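Local coordinates for protein exopolyphosphatase (Cytophaga hutchinsonii, PDB 3MDQ) that probably hydrolyses inorganic polyphosphate from the chain ends, releasing orthophosphate, as an exopolyphosphatase of the Ppx/GppA family with an actin-like ATPase fold, at residues I138-I146 against Q157-R165. Numbering follows the deposited sequence.
Sequences IGGGSVEFI and QSFEIGGQR. With SO4 (sulfate ion), chain D.
Val-143 and Phe-159, then Phe-145 and Gln-157, form the hydrogen-bonded pairs of an antiparallel beta hairpin, preceded by a glycine-rich loop that probably binds phosphate, as in other members of the actin-like ATPase clan. Val-143 N reaches Phe-159 O at 2.9 Å, almost straight (169°). On the face of Val-143, Phe-145 and Phe-159 the two rings meet obliquely, CD2 of Phe-145 lying 3.6 Å from CD1 of Phe-159, while Val-143 CG2 rests on CG1 of Ile-161, from the loop after the strand; helix 267-286 packs against Val-143 and Phe-145. On the other face Ser-158 OG donates to the anti lone pair of Glu-144 OE2 (2.7 Å), and Ser-142 OG takes the syn one; a bend at chi2 (68°) brings the carboxylate back to both hydroxyls. Helix 111-125 packs on this side, Glu-144 touching Ala-115 and Ile-118. Beyond the strands, Gly-163 N, at the start of helix 163-169, bonds Gly-139 O, and Arg-165 NE meets Gly-141 O at 2.9 Å with the oxygen in its guanidinium plane. The same loop turns its amides to a sulfate, consistent with a phosphate site: Gly-140 N donates to sulfate O2, while Gly-141 N and Ser-142 N converge on sulfate O1, each at 2.9 Å.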
# COMPACT_ATOMS: atom_id res chain seq x y z
N ILE A 138 -1.86 -3.81 0.78
CA ILE A 138 -1.97 -4.28 -0.60
C ILE A 138 -1.52 -3.20 -1.57
O ILE A 138 -2.07 -2.08 -1.57
CB ILE A 138 -3.40 -4.65 -0.97
CG1 ILE A 138 -3.90 -5.77 -0.07
CG2 ILE A 138 -3.44 -5.10 -2.43
CD1 ILE A 138 -5.40 -6.07 -0.29
N GLY A 139 -0.49 -3.51 -2.33
CA GLY A 139 -0.01 -2.60 -3.35
C GLY A 139 -0.10 -3.25 -4.72
O GLY A 139 -0.64 -4.34 -4.85
N GLY A 140 0.42 -2.59 -5.76
CA GLY A 140 0.47 -3.19 -7.07
C GLY A 140 1.46 -4.28 -7.26
O GLY A 140 1.29 -5.15 -8.11
N GLY A 141 2.54 -4.29 -6.47
CA GLY A 141 3.60 -5.25 -6.62
C GLY A 141 3.70 -6.27 -5.52
O GLY A 141 3.91 -7.45 -5.79
N SER A 142 3.53 -5.83 -4.28
CA SER A 142 3.58 -6.77 -3.15
C SER A 142 2.49 -6.52 -2.13
O SER A 142 1.80 -5.52 -2.18
CB SER A 142 4.95 -6.68 -2.48
OG SER A 142 5.11 -5.44 -1.80
N VAL A 143 2.31 -7.52 -1.25
CA VAL A 143 1.42 -7.42 -0.13
C VAL A 143 2.23 -7.80 1.13
O VAL A 143 2.87 -8.86 1.19
CB VAL A 143 0.21 -8.36 -0.26
CG1 VAL A 143 -0.72 -8.24 0.97
CG2 VAL A 143 -0.58 -8.06 -1.61
N GLU A 144 2.22 -6.90 2.11
CA GLU A 144 2.90 -7.13 3.38
C GLU A 144 1.87 -7.46 4.47
O GLU A 144 0.83 -6.81 4.53
CB GLU A 144 3.71 -5.91 3.83
CG GLU A 144 5.00 -5.66 3.06
CD GLU A 144 4.78 -5.25 1.65
OE1 GLU A 144 4.13 -4.23 1.42
OE2 GLU A 144 5.27 -5.98 0.74
N PHE A 145 2.21 -8.44 5.28
CA PHE A 145 1.42 -8.83 6.42
C PHE A 145 2.27 -8.72 7.66
O PHE A 145 3.45 -9.15 7.65
CB PHE A 145 0.96 -10.25 6.29
CG PHE A 145 -0.02 -10.50 5.17
CD1 PHE A 145 -1.36 -10.26 5.35
CD2 PHE A 145 0.41 -11.00 3.96
CE1 PHE A 145 -2.25 -10.49 4.32
CE2 PHE A 145 -0.48 -11.25 2.96
CZ PHE A 145 -1.80 -11.01 3.13
N ILE A 146 1.72 -8.12 8.71
CA ILE A 146 2.42 -7.96 9.97
C ILE A 146 1.49 -8.33 11.14
O ILE A 146 0.33 -7.87 11.17
CB ILE A 146 2.91 -6.51 10.21
CG1 ILE A 146 3.65 -5.93 8.99
CG2 ILE A 146 3.79 -6.44 11.48
CD1 ILE A 146 2.78 -5.10 8.10
N GLN A 157 5.85 -10.71 7.03
CA GLN A 157 6.31 -11.30 5.77
C GLN A 157 5.70 -10.54 4.61
O GLN A 157 4.54 -10.13 4.66
CB GLN A 157 5.97 -12.80 5.71
CG GLN A 157 6.66 -13.50 4.56
CD GLN A 157 6.86 -14.98 4.78
OE1 GLN A 157 6.89 -15.47 5.93
NE2 GLN A 157 7.00 -15.72 3.68
N SER A 158 6.50 -10.35 3.56
CA SER A 158 6.07 -9.74 2.32
C SER A 158 5.93 -10.85 1.28
O SER A 158 6.76 -11.75 1.19
CB SER A 158 7.14 -8.76 1.86
OG SER A 158 6.82 -8.17 0.62
N PHE A 159 4.90 -10.74 0.46
CA PHE A 159 4.64 -11.67 -0.63
C PHE A 159 4.48 -10.89 -1.95
O PHE A 159 3.79 -9.88 -2.01
CB PHE A 159 3.34 -12.44 -0.36
CG PHE A 159 3.35 -13.27 0.90
CD1 PHE A 159 3.04 -12.70 2.13
CD2 PHE A 159 3.69 -14.61 0.86
CE1 PHE A 159 3.05 -13.46 3.28
CE2 PHE A 159 3.70 -15.37 2.00
CZ PHE A 159 3.38 -14.79 3.21
N GLU A 160 5.09 -11.40 -3.01
CA GLU A 160 5.04 -10.73 -4.35
C GLU A 160 3.75 -11.14 -5.08
O GLU A 160 3.74 -11.87 -6.09
CB GLU A 160 6.34 -11.02 -5.13
CG GLU A 160 7.59 -10.34 -4.48
CD GLU A 160 7.56 -8.76 -4.43
OE1 GLU A 160 6.93 -8.10 -5.29
OE2 GLU A 160 8.23 -8.16 -3.55
N ILE A 161 2.65 -10.67 -4.51
CA ILE A 161 1.28 -10.96 -4.99
C ILE A 161 0.44 -9.69 -5.09
O ILE A 161 -0.79 -9.69 -4.99
CB ILE A 161 0.60 -12.02 -4.06
CG1 ILE A 161 0.40 -11.47 -2.66
CG2 ILE A 161 1.39 -13.35 -4.09
CD1 ILE A 161 -0.39 -12.45 -1.71
N GLY A 162 1.11 -8.54 -5.30
CA GLY A 162 0.41 -7.30 -5.51
C GLY A 162 -0.49 -7.36 -6.75
O GLY A 162 -0.34 -8.20 -7.60
N GLY A 163 -1.45 -6.45 -6.81
CA GLY A 163 -2.53 -6.58 -7.80
C GLY A 163 -2.10 -6.52 -9.23
O GLY A 163 -2.71 -7.17 -10.05
N GLN A 164 -1.09 -5.70 -9.54
CA GLN A 164 -0.60 -5.66 -10.94
C GLN A 164 -0.04 -7.01 -11.34
O GLN A 164 -0.25 -7.47 -12.47
CB GLN A 164 0.46 -4.55 -11.10
CG GLN A 164 1.02 -4.40 -12.53
CD GLN A 164 -0.00 -3.79 -13.46
OE1 GLN A 164 -0.27 -2.59 -13.36
NE2 GLN A 164 -0.63 -4.60 -14.31
N ARG A 165 0.69 -7.66 -10.43
CA ARG A 165 1.20 -9.01 -10.72
C ARG A 165 0.07 -9.99 -10.92
O ARG A 165 0.13 -10.78 -11.85
CB ARG A 165 2.10 -9.52 -9.59
CG ARG A 165 3.36 -8.71 -9.37
CD ARG A 165 4.20 -9.44 -8.28
NE ARG A 165 5.40 -8.70 -7.93
CZ ARG A 165 6.59 -8.88 -8.49
NH1 ARG A 165 6.74 -9.75 -9.49
NH2 ARG A 165 7.63 -8.18 -8.07
S SO4 D . 3.43 -1.46 -3.92
O1 SO4 D . 3.28 -2.92 -4.05
O2 SO4 D . 2.46 -0.74 -4.81
O3 SO4 D . 3.19 -1.09 -2.52
O4 SO4 D . 4.85 -1.31 -4.21